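Local coordinates for protein glyceraldehyde-3-phosphate dehydrogenase (Sulfolobus solfataricus, PDB 1B7G) that oxidises and phosphorylates D-glyceraldehyde 3-phosphate in glycolysis, using NADP in marked preference to NAD as its cofactor, at residues A[146-154]-A[235-246]; A[245-256]-A[276-285]. The protein carries 1 engineered substitution. All coordinates share one frame; numbering follows the deposited sequence.

Interaction 1: residues A[146-154]-A[235-246]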
loop_
_atom_site.group_PDB
_atom_site.type_symbol
_atom_site.label_atom_id
_atom_site.label_comp_id
_atom_site.label_asym_id
_atom_site.label_seq_id
_atom_site.Cartn_x
_atom_site.Cartn_y
_atom_site.Cartn_z
ATOM N N ARG A 146 -16.788 -3.534 -18.632
ATOM C CA ARG A 146 -17.548 -4.116 -17.541
ATOM C C ARG A 146 -18.795 -3.259 -17.267
ATOM O O ARG A 146 -19.822 -3.805 -16.928
ATOM C CB ARG A 146 -16.789 -4.262 -16.234
ATOM C CG ARG A 146 -15.524 -5.158 -16.373
ATOM C CD ARG A 146 -15.055 -5.364 -14.902
ATOM N NE ARG A 146 -13.840 -6.188 -14.902
ATOM C CZ ARG A 146 -12.900 -6.085 -13.955
ATOM N NH1 ARG A 146 -13.076 -5.265 -12.916
ATOM N NH2 ARG A 146 -11.832 -6.856 -14.065
ATOM N N THR A 147 -18.598 -1.930 -17.267
ATOM C CA THR A 147 -19.738 -1.048 -16.982
ATOM C C THR A 147 -20.763 -1.126 -18.117
ATOM O O THR A 147 -21.925 -1.322 -17.796
ATOM C CB THR A 147 -19.232 0.413 -16.805
ATOM O OG1 THR A 147 -18.193 0.395 -15.807
ATOM C CG2 THR A 147 -20.361 1.334 -16.445
ATOM N N ILE A 148 -20.362 -1.070 -19.360
ATOM C CA ILE A 148 -21.274 -1.126 -20.511
ATOM C C ILE A 148 -21.977 -2.483 -20.646
ATOM O O ILE A 148 -23.211 -2.550 -20.786
ATOM C CB ILE A 148 -20.533 -0.826 -21.823
ATOM C CG1 ILE A 148 -19.891 0.558 -21.916
ATOM C CG2 ILE A 148 -21.513 -1.013 -22.995
ATOM C CD1 ILE A 148 -18.891 0.672 -23.061
ATOM N N CYS A 149 -21.255 -3.598 -20.555
ATOM C CA CYS A 149 -21.945 -4.921 -20.651
ATOM C C CYS A 149 -22.857 -5.185 -19.486
ATOM O O CYS A 149 -24.022 -5.604 -19.692
ATOM C CB CYS A 149 -20.957 -6.036 -20.915
ATOM S SG CYS A 149 -20.018 -5.867 -22.413
ATOM N N THR A 150 -22.584 -4.656 -18.288
ATOM C CA THR A 150 -23.515 -4.738 -17.183
ATOM C C THR A 150 -24.742 -3.836 -17.364
ATOM O O THR A 150 -25.872 -4.315 -17.103
ATOM C CB THR A 150 -22.865 -4.381 -15.825
ATOM O OG1 THR A 150 -21.728 -5.244 -15.657
ATOM C CG2 THR A 150 -23.831 -4.487 -14.672
ATOM N N VAL A 151 -24.596 -2.576 -17.750
ATOM C CA VAL A 151 -25.726 -1.657 -17.888
ATOM C C VAL A 151 -26.693 -2.118 -18.977
ATOM O O VAL A 151 -27.909 -1.930 -18.873
ATOM C CB VAL A 151 -25.296 -0.205 -18.140
ATOM C CG1 VAL A 151 -26.437 0.691 -18.590
ATOM C CG2 VAL A 151 -24.705 0.404 -16.820
ATOM N N ASN A 152 -26.158 -2.705 -20.021
ATOM C CA ASN A 152 -26.768 -3.280 -21.181
ATOM C C ASN A 152 -27.805 -4.319 -20.817
ATOM O O ASN A 152 -28.812 -4.424 -21.498
ATOM C CB ASN A 152 -25.710 -3.839 -22.152
ATOM C CG ASN A 152 -26.206 -4.067 -23.559
ATOM O OD1 ASN A 152 -26.456 -3.165 -24.380
ATOM N ND2 ASN A 152 -26.337 -5.351 -23.909
ATOM N N LYS A 153 -27.697 -4.964 -19.660
ATOM C CA LYS A 153 -28.730 -5.854 -19.168
ATOM C C LYS A 153 -30.007 -5.117 -18.785
ATOM O O LYS A 153 -31.099 -5.713 -18.716
ATOM C CB LYS A 153 -28.214 -6.612 -17.952
ATOM C CG LYS A 153 -27.061 -7.556 -18.241
ATOM C CD LYS A 153 -26.694 -8.369 -16.983
ATOM C CE LYS A 153 -25.348 -9.052 -17.179
ATOM N NZ LYS A 153 -25.175 -10.288 -16.376
ATOM N N VAL A 154 -29.919 -3.850 -18.433
ATOM C CA VAL A 154 -31.098 -3.080 -18.043
ATOM C C VAL A 154 -31.761 -2.519 -19.299
ATOM O O VAL A 154 -32.984 -2.623 -19.426
ATOM C CB VAL A 154 -30.763 -1.973 -17.048
ATOM C CG1 VAL A 154 -31.971 -1.097 -16.768
ATOM C CG2 VAL A 154 -30.227 -2.595 -15.770
ATOM N N ASP A 235 -33.274 0.352 -11.211
ATOM C CA ASP A 235 -32.813 -0.790 -12.013
ATOM C C ASP A 235 -31.341 -0.699 -12.384
ATOM O O ASP A 235 -30.643 -1.727 -12.343
ATOM C CB ASP A 235 -33.708 -0.937 -13.255
ATOM C CG ASP A 235 -35.097 -1.405 -12.781
ATOM O OD1 ASP A 235 -35.175 -1.961 -11.655
ATOM O OD2 ASP A 235 -36.062 -1.210 -13.525
ATOM N N ILE A 236 -30.836 0.506 -12.638
ATOM C CA ILE A 236 -29.399 0.662 -12.947
ATOM C C ILE A 236 -28.567 0.353 -11.708
ATOM O O ILE A 236 -27.547 -0.316 -11.700
ATOM C CB ILE A 236 -29.136 2.136 -13.336
ATOM C CG1 ILE A 236 -29.875 2.462 -14.639
ATOM C CG2 ILE A 236 -27.658 2.444 -13.454
ATOM C CD1 ILE A 236 -29.566 1.501 -15.768
ATOM N N LEU A 237 -29.060 0.887 -10.595
ATOM C CA LEU A 237 -28.435 0.767 -9.306
ATOM C C LEU A 237 -28.427 -0.690 -8.879
ATOM O O LEU A 237 -27.421 -1.212 -8.400
ATOM C CB LEU A 237 -29.172 1.629 -8.257
ATOM C CG LEU A 237 -28.608 1.534 -6.829
ATOM C CD1 LEU A 237 -27.139 1.931 -6.818
ATOM C CD2 LEU A 237 -29.394 2.396 -5.851
ATOM N N SER A 238 -29.573 -1.363 -9.120
ATOM C CA SER A 238 -29.611 -2.786 -8.734
ATOM C C SER A 238 -28.659 -3.614 -9.538
ATOM O O SER A 238 -27.979 -4.484 -8.935
ATOM C CB SER A 238 -31.059 -3.296 -8.773
ATOM O OG SER A 238 -31.070 -4.675 -9.068
ATOM N N VAL A 239 -28.413 -3.398 -10.843
ATOM C CA VAL A 239 -27.426 -4.259 -11.486
ATOM C C VAL A 239 -26.024 -3.866 -11.009
ATOM O O VAL A 239 -25.153 -4.712 -10.818
ATOM C CB VAL A 239 -27.378 -4.328 -13.007
ATOM C CG1 VAL A 239 -28.528 -5.135 -13.580
ATOM C CG2 VAL A 239 -27.320 -2.961 -13.678
ATOM N N LEU A 240 -25.809 -2.559 -10.853
ATOM C CA LEU A 240 -24.462 -2.103 -10.466
ATOM C C LEU A 240 -24.100 -2.600 -9.089
ATOM O O LEU A 240 -22.927 -2.825 -8.812
ATOM C CB LEU A 240 -24.358 -0.559 -10.587
ATOM C CG LEU A 240 -24.418 -0.021 -11.996
ATOM C CD1 LEU A 240 -24.277 1.517 -12.056
ATOM C CD2 LEU A 240 -23.375 -0.654 -12.907
ATOM N N GLU A 241 -25.072 -2.817 -8.211
ATOM C CA GLU A 241 -24.882 -3.315 -6.879
ATOM C C GLU A 241 -24.757 -4.825 -6.759
ATOM O O GLU A 241 -24.388 -5.317 -5.697
ATOM C CB GLU A 241 -26.067 -2.864 -5.982
ATOM C CG GLU A 241 -25.730 -2.881 -4.504
ATOM C CD GLU A 241 -26.829 -2.260 -3.647
ATOM O OE1 GLU A 241 -27.647 -1.504 -4.216
ATOM O OE2 GLU A 241 -26.845 -2.521 -2.414
ATOM N N ASN A 242 -24.933 -5.579 -7.836
ATOM C CA ASN A 242 -24.940 -7.036 -7.808
ATOM C C ASN A 242 -24.123 -7.673 -8.900
ATOM O O ASN A 242 -24.505 -8.681 -9.527
ATOM C CB ASN A 242 -26.422 -7.480 -7.973
ATOM C CG ASN A 242 -27.144 -7.267 -6.655
ATOM O OD1 ASN A 242 -26.862 -8.046 -5.740
ATOM N ND2 ASN A 242 -27.960 -6.216 -6.546
ATOM N N THR A 243 -22.953 -7.107 -9.189
ATOM C CA THR A 243 -22.116 -7.663 -10.264
ATOM C C THR A 243 -20.687 -7.746 -9.795
ATOM O O THR A 243 -20.004 -6.696 -9.596
ATOM C CB THR A 243 -22.178 -6.773 -11.527
ATOM O OG1 THR A 243 -23.521 -6.540 -11.929
ATOM C CG2 THR A 243 -21.374 -7.318 -12.682
ATOM N N PRO A 244 -20.138 -8.928 -9.613
ATOM C CA PRO A 244 -18.725 -9.065 -9.352
ATOM C C PRO A 244 -17.859 -8.357 -10.393
ATOM O O PRO A 244 -17.960 -8.589 -11.561
ATOM C CB PRO A 244 -18.480 -10.564 -9.361
ATOM C CG PRO A 244 -19.812 -11.162 -9.042
ATOM C CD PRO A 244 -20.810 -10.240 -9.716
ATOM N N ARG A 245 -16.845 -7.650 -9.841
ATOM C CA ARG A 245 -15.887 -6.922 -10.638
ATOM C C ARG A 245 -16.255 -5.422 -10.762
ATOM O O ARG A 245 -15.512 -4.631 -11.287
ATOM C CB ARG A 245 -15.501 -7.574 -11.945
ATOM C CG ARG A 245 -14.671 -8.830 -11.714
ATOM C CD ARG A 245 -14.175 -9.488 -12.994
ATOM N NE ARG A 245 -13.951 -10.927 -12.676
ATOM C CZ ARG A 245 -13.461 -11.784 -13.551
ATOM N NH1 ARG A 245 -13.081 -11.383 -14.753
ATOM N NH2 ARG A 245 -13.331 -13.065 -13.194
ATOM N N ILE A 246 -17.361 -5.120 -10.120
ATOM C CA ILE A 246 -17.879 -3.763 -9.987
ATOM C C ILE A 246 -18.233 -3.577 -8.519
ATOM O O ILE A 246 -18.938 -4.422 -7.941
ATOM C CB ILE A 246 -19.109 -3.467 -10.839
ATOM C CG1 ILE A 246 -18.785 -3.477 -12.338
ATOM C CG2 ILE A 246 -19.719 -2.099 -10.468
ATOM C CD1 ILE A 246 -20.024 -3.376 -13.245
HETATM O O HOH W 1 -24.527 -8.412 -13.973
#
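Thr150 fits closely against Val239, Thr243 and Ile246 where helix 146-152 crosses helix 235-241 and the turn after it. Its OG1 sits beside the backbone N (chi1 -55°) and donates to Arg146 O at 2.7 Å, spending the buried hydroxyl within its own helix. CG2 is thereby turned outward, 3.9 Å from Val239 CB and 3.4 Å from Thr243 OG1, a hydroxyl itself bonded to Val239 O; OG1 meets Ile246 CD1 tip to tip at 3.5 Å. A threonine suits this spot, offering a methyl while keeping its polar atom busy. Val154 is equally tight, CG1 3.7 Å from Ile236 CD1 and CG2 3.6 Å from Val239 CG2.

On the buried side Arg146 stretches across Arg245. Its NH1 gives Arg245 O, tilted 30° from the guanidinium plane, a bent bond of 3.0 Å (N-H...O 132°), and Arg245 CB lies over one face, toward its rim. Glu307 bridges both arginines and Asp310 takes Arg245 as well, which probably offsets the repulsion.

Toward solvent the contact loosens: Lys153 NZ reaches Thr243 OG1 through a water. The pair belongs to the C-terminal domain of glyceraldehyde-3-phosphate dehydrogenase, in which helix 139-152, starting at the probable nucleophile Cys139, packs beside helix 233-241.

Interaction 2: residues A[245-256]-A[276-285]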
loop_
_atom_site.group_PDB
_atom_site.type_symbol
_atom_site.label_atom_id
_atom_site.label_comp_id
_atom_site.label_asym_id
_atom_site.label_seq_id
_atom_site.Cartn_x
_atom_site.Cartn_y
_atom_site.Cartn_z
ATOM N N ARG A 245 -16.845 -7.650 -9.841
ATOM C CA ARG A 245 -15.887 -6.922 -10.638
ATOM C C ARG A 245 -16.255 -5.422 -10.762
ATOM O O ARG A 245 -15.512 -4.631 -11.287
ATOM C CB ARG A 245 -15.501 -7.574 -11.945
ATOM C CG ARG A 245 -14.671 -8.830 -11.714
ATOM C CD ARG A 245 -14.175 -9.488 -12.994
ATOM N NE ARG A 245 -13.951 -10.927 -12.676
ATOM C CZ ARG A 245 -13.461 -11.784 -13.551
ATOM N NH1 ARG A 245 -13.081 -11.383 -14.753
ATOM N NH2 ARG A 245 -13.331 -13.065 -13.194
ATOM N N ILE A 246 -17.361 -5.120 -10.120
ATOM C CA ILE A 246 -17.879 -3.763 -9.987
ATOM C C ILE A 246 -18.233 -3.577 -8.519
ATOM O O ILE A 246 -18.938 -4.422 -7.941
ATOM C CB ILE A 246 -19.109 -3.467 -10.839
ATOM C CG1 ILE A 246 -18.785 -3.477 -12.338
ATOM C CG2 ILE A 246 -19.719 -2.099 -10.468
ATOM C CD1 ILE A 246 -20.024 -3.376 -13.245
ATOM N N VAL A 247 -17.738 -2.533 -7.880
ATOM C CA VAL A 247 -18.162 -2.255 -6.500
ATOM C C VAL A 247 -18.755 -0.828 -6.453
ATOM O O VAL A 247 -18.449 -0.008 -7.317
ATOM C CB VAL A 247 -17.063 -2.390 -5.456
ATOM C CG1 VAL A 247 -16.673 -3.854 -5.248
ATOM C CG2 VAL A 247 -15.820 -1.565 -5.783
ATOM N N LEU A 248 -19.518 -0.534 -5.432
ATOM C CA LEU A 248 -20.124 0.782 -5.269
ATOM C C LEU A 248 -19.413 1.453 -4.080
ATOM O O LEU A 248 -18.967 0.751 -3.161
ATOM C CB LEU A 248 -21.626 0.727 -5.025
ATOM C CG LEU A 248 -22.488 0.304 -6.224
ATOM C CD1 LEU A 248 -23.957 0.241 -5.857
ATOM C CD2 LEU A 248 -22.315 1.263 -7.411
ATOM N N ILE A 249 -19.233 2.751 -4.208
ATOM C CA ILE A 249 -18.615 3.570 -3.141
ATOM C C ILE A 249 -19.673 4.586 -2.684
ATOM O O ILE A 249 -20.085 5.447 -3.492
ATOM C CB ILE A 249 -17.441 4.383 -3.716
ATOM C CG1 ILE A 249 -16.434 3.535 -4.454
ATOM C CG2 ILE A 249 -16.783 5.256 -2.631
ATOM C CD1 ILE A 249 -15.724 2.416 -3.756
ATOM N N SER A 250 -20.144 4.473 -1.474
ATOM C CA SER A 250 -21.133 5.360 -0.891
ATOM C C SER A 250 -20.471 6.649 -0.403
ATOM O O SER A 250 -19.255 6.771 -0.407
ATOM C CB SER A 250 -21.841 4.663 0.285
ATOM O OG SER A 250 -21.059 4.695 1.474
ATOM N N SER A 251 -21.278 7.575 0.110
ATOM C CA SER A 251 -20.693 8.800 0.701
ATOM C C SER A 251 -20.922 8.763 2.204
ATOM O O SER A 251 -20.958 9.783 2.873
ATOM C CB SER A 251 -21.443 10.003 0.081
ATOM O OG SER A 251 -22.828 9.814 0.333
ATOM N N LYS A 252 -21.135 7.576 2.759
ATOM C CA LYS A 252 -21.442 7.425 4.177
ATOM C C LYS A 252 -20.240 7.505 5.100
ATOM O O LYS A 252 -20.340 7.936 6.250
ATOM C CB LYS A 252 -22.153 6.073 4.346
ATOM C CG LYS A 252 -22.673 5.767 5.736
ATOM C CD LYS A 252 -23.675 4.611 5.663
ATOM C CE LYS A 252 -24.334 4.373 7.005
ATOM N NZ LYS A 252 -25.126 3.102 7.018
ATOM N N TYR A 253 -19.113 6.979 4.629
ATOM C CA TYR A 253 -17.942 6.894 5.515
ATOM C C TYR A 253 -16.810 7.791 5.119
ATOM O O TYR A 253 -15.653 7.502 5.463
ATOM C CB TYR A 253 -17.557 5.414 5.598
ATOM C CG TYR A 253 -18.708 4.551 6.098
ATOM C CD1 TYR A 253 -19.108 4.655 7.424
ATOM C CD2 TYR A 253 -19.330 3.630 5.267
ATOM C CE1 TYR A 253 -20.122 3.867 7.925
ATOM C CE2 TYR A 253 -20.356 2.818 5.749
ATOM C CZ TYR A 253 -20.726 2.945 7.073
ATOM O OH TYR A 253 -21.732 2.172 7.561
ATOM N N ASP A 254 -17.097 8.912 4.441
ATOM C CA ASP A 254 -15.975 9.834 4.152
ATOM C C ASP A 254 -14.861 9.148 3.402
ATOM O O ASP A 254 -13.688 9.379 3.715
ATOM C CB ASP A 254 -15.518 10.531 5.444
ATOM C CG ASP A 254 -14.852 11.875 5.149
ATOM O OD1 ASP A 254 -14.894 12.377 4.005
ATOM O OD2 ASP A 254 -14.216 12.414 6.087
ATOM N N ALA A 255 -15.140 8.362 2.348
ATOM C CA ALA A 255 -14.040 7.729 1.635
ATOM C C ALA A 255 -14.042 8.026 0.131
ATOM O O ALA A 255 -13.477 7.253 -0.655
ATOM C CB ALA A 255 -14.004 6.203 1.875
ATOM N N GLU A 256 -14.679 9.101 -0.327
ATOM C CA GLU A 256 -14.769 9.404 -1.747
ATOM C C GLU A 256 -13.622 10.233 -2.314
ATOM O O GLU A 256 -13.776 11.391 -2.705
ATOM C CB GLU A 256 -16.064 10.144 -2.067
ATOM C CG GLU A 256 -17.332 9.461 -1.587
ATOM C CD GLU A 256 -18.493 10.432 -1.839
ATOM O OE1 GLU A 256 -18.656 11.313 -0.987
ATOM O OE2 GLU A 256 -19.143 10.302 -2.878
ATOM N N PRO A 276 -9.254 -4.645 -7.707
ATOM C CA PRO A 276 -9.438 -4.996 -9.090
ATOM C C PRO A 276 -10.811 -4.653 -9.659
ATOM O O PRO A 276 -11.043 -4.819 -10.866
ATOM C CB PRO A 276 -9.209 -6.499 -9.151
ATOM C CG PRO A 276 -8.819 -6.940 -7.775
ATOM C CD PRO A 276 -9.113 -5.838 -6.815
ATOM N N GLU A 277 -11.776 -4.340 -8.829
ATOM C CA GLU A 277 -13.119 -4.017 -9.226
ATOM C C GLU A 277 -13.278 -2.567 -9.725
ATOM O O GLU A 277 -12.577 -1.684 -9.213
ATOM C CB GLU A 277 -14.068 -4.189 -8.038
ATOM C CG GLU A 277 -14.044 -5.630 -7.453
ATOM C CD GLU A 277 -12.968 -5.848 -6.410
ATOM O OE1 GLU A 277 -12.202 -4.898 -6.105
ATOM O OE2 GLU A 277 -12.868 -6.988 -5.880
ATOM N N VAL A 278 -14.246 -2.334 -10.589
ATOM C CA VAL A 278 -14.564 -0.943 -11.020
ATOM C C VAL A 278 -15.242 -0.276 -9.850
ATOM O O VAL A 278 -16.159 -0.901 -9.282
ATOM C CB VAL A 278 -15.478 -0.936 -12.269
ATOM C CG1 VAL A 278 -15.962 0.473 -12.644
ATOM C CG2 VAL A 278 -14.707 -1.498 -13.463
ATOM N N MET A 279 -14.785 0.905 -9.398
ATOM C CA MET A 279 -15.306 1.556 -8.213
ATOM C C MET A 279 -16.284 2.687 -8.563
ATOM O O MET A 279 -15.838 3.800 -8.885
ATOM C CB MET A 279 -14.170 2.134 -7.351
ATOM C CG MET A 279 -13.318 1.102 -6.629
ATOM S SD MET A 279 -11.642 1.681 -6.284
ATOM C CE MET A 279 -10.787 1.292 -7.754
ATOM N N ILE A 280 -17.578 2.387 -8.632
ATOM C CA ILE A 280 -18.558 3.389 -9.048
ATOM C C ILE A 280 -19.036 4.199 -7.850
ATOM O O ILE A 280 -19.446 3.643 -6.830
ATOM C CB ILE A 280 -19.775 2.761 -9.746
ATOM C CG1 ILE A 280 -19.339 2.072 -11.042
ATOM C CG2 ILE A 280 -20.851 3.828 -10.018
ATOM C CD1 ILE A 280 -20.413 1.311 -11.765
ATOM N N PHE A 281 -18.944 5.522 -7.979
ATOM C CA PHE A 281 -19.437 6.420 -6.930
ATOM C C PHE A 281 -20.950 6.466 -6.974
ATOM O O PHE A 281 -21.540 6.945 -7.950
ATOM C CB PHE A 281 -18.816 7.833 -7.115
ATOM C CG PHE A 281 -17.340 7.763 -6.755
ATOM C CD1 PHE A 281 -16.401 7.365 -7.687
ATOM C CD2 PHE A 281 -16.950 8.050 -5.453
ATOM C CE1 PHE A 281 -15.074 7.306 -7.342
ATOM C CE2 PHE A 281 -15.606 7.971 -5.093
ATOM C CZ PHE A 281 -14.690 7.586 -6.040
ATOM N N SER A 282 -21.591 5.839 -5.984
ATOM C CA SER A 282 -23.025 5.686 -5.954
ATOM C C SER A 282 -23.827 6.971 -5.902
ATOM O O SER A 282 -24.859 7.024 -6.612
ATOM C CB SER A 282 -23.489 4.737 -4.825
ATOM O OG SER A 282 -23.373 5.331 -3.560
ATOM N N ASP A 283 -23.290 8.059 -5.380
ATOM C CA ASP A 283 -23.957 9.353 -5.453
ATOM C C ASP A 283 -23.833 9.953 -6.849
ATOM O O ASP A 283 -24.587 10.888 -7.129
ATOM C CB ASP A 283 -23.311 10.340 -4.458
ATOM C CG ASP A 283 -23.762 10.134 -3.036
ATOM O OD1 ASP A 283 -24.496 9.167 -2.745
ATOM O OD2 ASP A 283 -23.387 10.947 -2.161
ATOM N N SER A 284 -22.942 9.428 -7.684
ATOM C CA SER A 284 -22.724 9.889 -9.021
ATOM C C SER A 284 -23.831 9.367 -10.039
ATOM O O SER A 284 -23.930 9.948 -11.102
ATOM C CB SER A 284 -21.364 9.569 -9.593
ATOM O OG SER A 284 -21.252 8.272 -10.120
ATOM N N ILE A 285 -24.406 8.227 -9.720
ATOM C CA ILE A 285 -25.355 7.566 -10.579
ATOM C C ILE A 285 -26.576 8.426 -10.850
ATOM O O ILE A 285 -27.507 8.541 -10.063
ATOM C CB ILE A 285 -25.755 6.173 -10.066
ATOM C CG1 ILE A 285 -24.494 5.272 -9.992
ATOM C CG2 ILE A 285 -26.787 5.586 -11.042
ATOM C CD1 ILE A 285 -24.818 3.947 -9.241
HETATM O O HOH W 2 -20.687 8.151 -3.886
HETATM O O HOH W 3 -24.036 7.208 -0.536
HETATM O O HOH W 4 -21.097 12.464 -2.053
#
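Ile249 lies alongside Phe281, their side chains pointing the same way from two neighbouring parallel strands, 246-249 and 278-281. From its CB, which rests 3.8 Å from Ile280 O, the side chain forks. CG2, anti to the backbone N, meets the ring of Phe281 at CE2, 3.8 Å away. CG1 runs past Ile280 O to Met279 CB, and the terminal CD1 settles 3.9 Å from that same Met279 CB and close to Met279 CG. A beta-branched residue suits the place because one arm packs on the Phe281 ring while the other packs on Met279. With an alanine here both arms would be gone, and the Phe281 ring and the stem of Met279 would probably face a gap and be freer to shift.

The strands form the two ends of a beta-alpha-beta crossover through helix 258-267, with 246-249 at one end of the mixed sheet of the C-terminal domain, where Leu248 also makes backbone bonds to Gly337 and Leu339 near the C-terminus. Backbone bonds alternate in the parallel manner: Val247 N gives to Val278 O at 2.7 Å, and Ile280 N to Val247 O at 2.9 Å. Ile246, Leu248 and Ile280 share the opposite face of the sheet from Ile249. There Leu248 CD2 lies 3.8 Å from Ile280 CB, and Ile246 CG2 meets Ile280 CD1. Leu248 and Ile280 pack against helix 233-241, and Ile246 faces helix 139-152.

Beyond the strands, Glu256 brings its CA to the edge of the Phe281 ring, in its plane. Ser251 OG donates to Asp283 OD2 at 2.8 Å, on the syn side but 33° out of the carboxylate plane. Glu256 OE2 lies 4.4 Å from Asp283 OD2, like charges whose closeness is probably eased by a water donating to this OE2 and to Ile249 O.

Interactions 1 and 2 have centres 13 Å apart and share Arg245 and Ile246, the residues through which the chain passes from helix 233-241 into strand 246-249. Arg146 of interaction 1 also spans the two, its NH1 probably hydrogen-bonded to Pro276 O at 2.9 Å. Elsewhere the helix rests on the strands, with Leu240 CD2 3.7 Å from Ile280 CD1 and Leu237 CD1 3.7 Å from Leu248 CD1. Both contacts lie near the active site without forming it. The Arg146 side chain is about 9 Å from that of Cys139 in the catalytic site, and the Val278 side chain about 8 Å from that of Asn140, which belongs to the inorganic phosphate site.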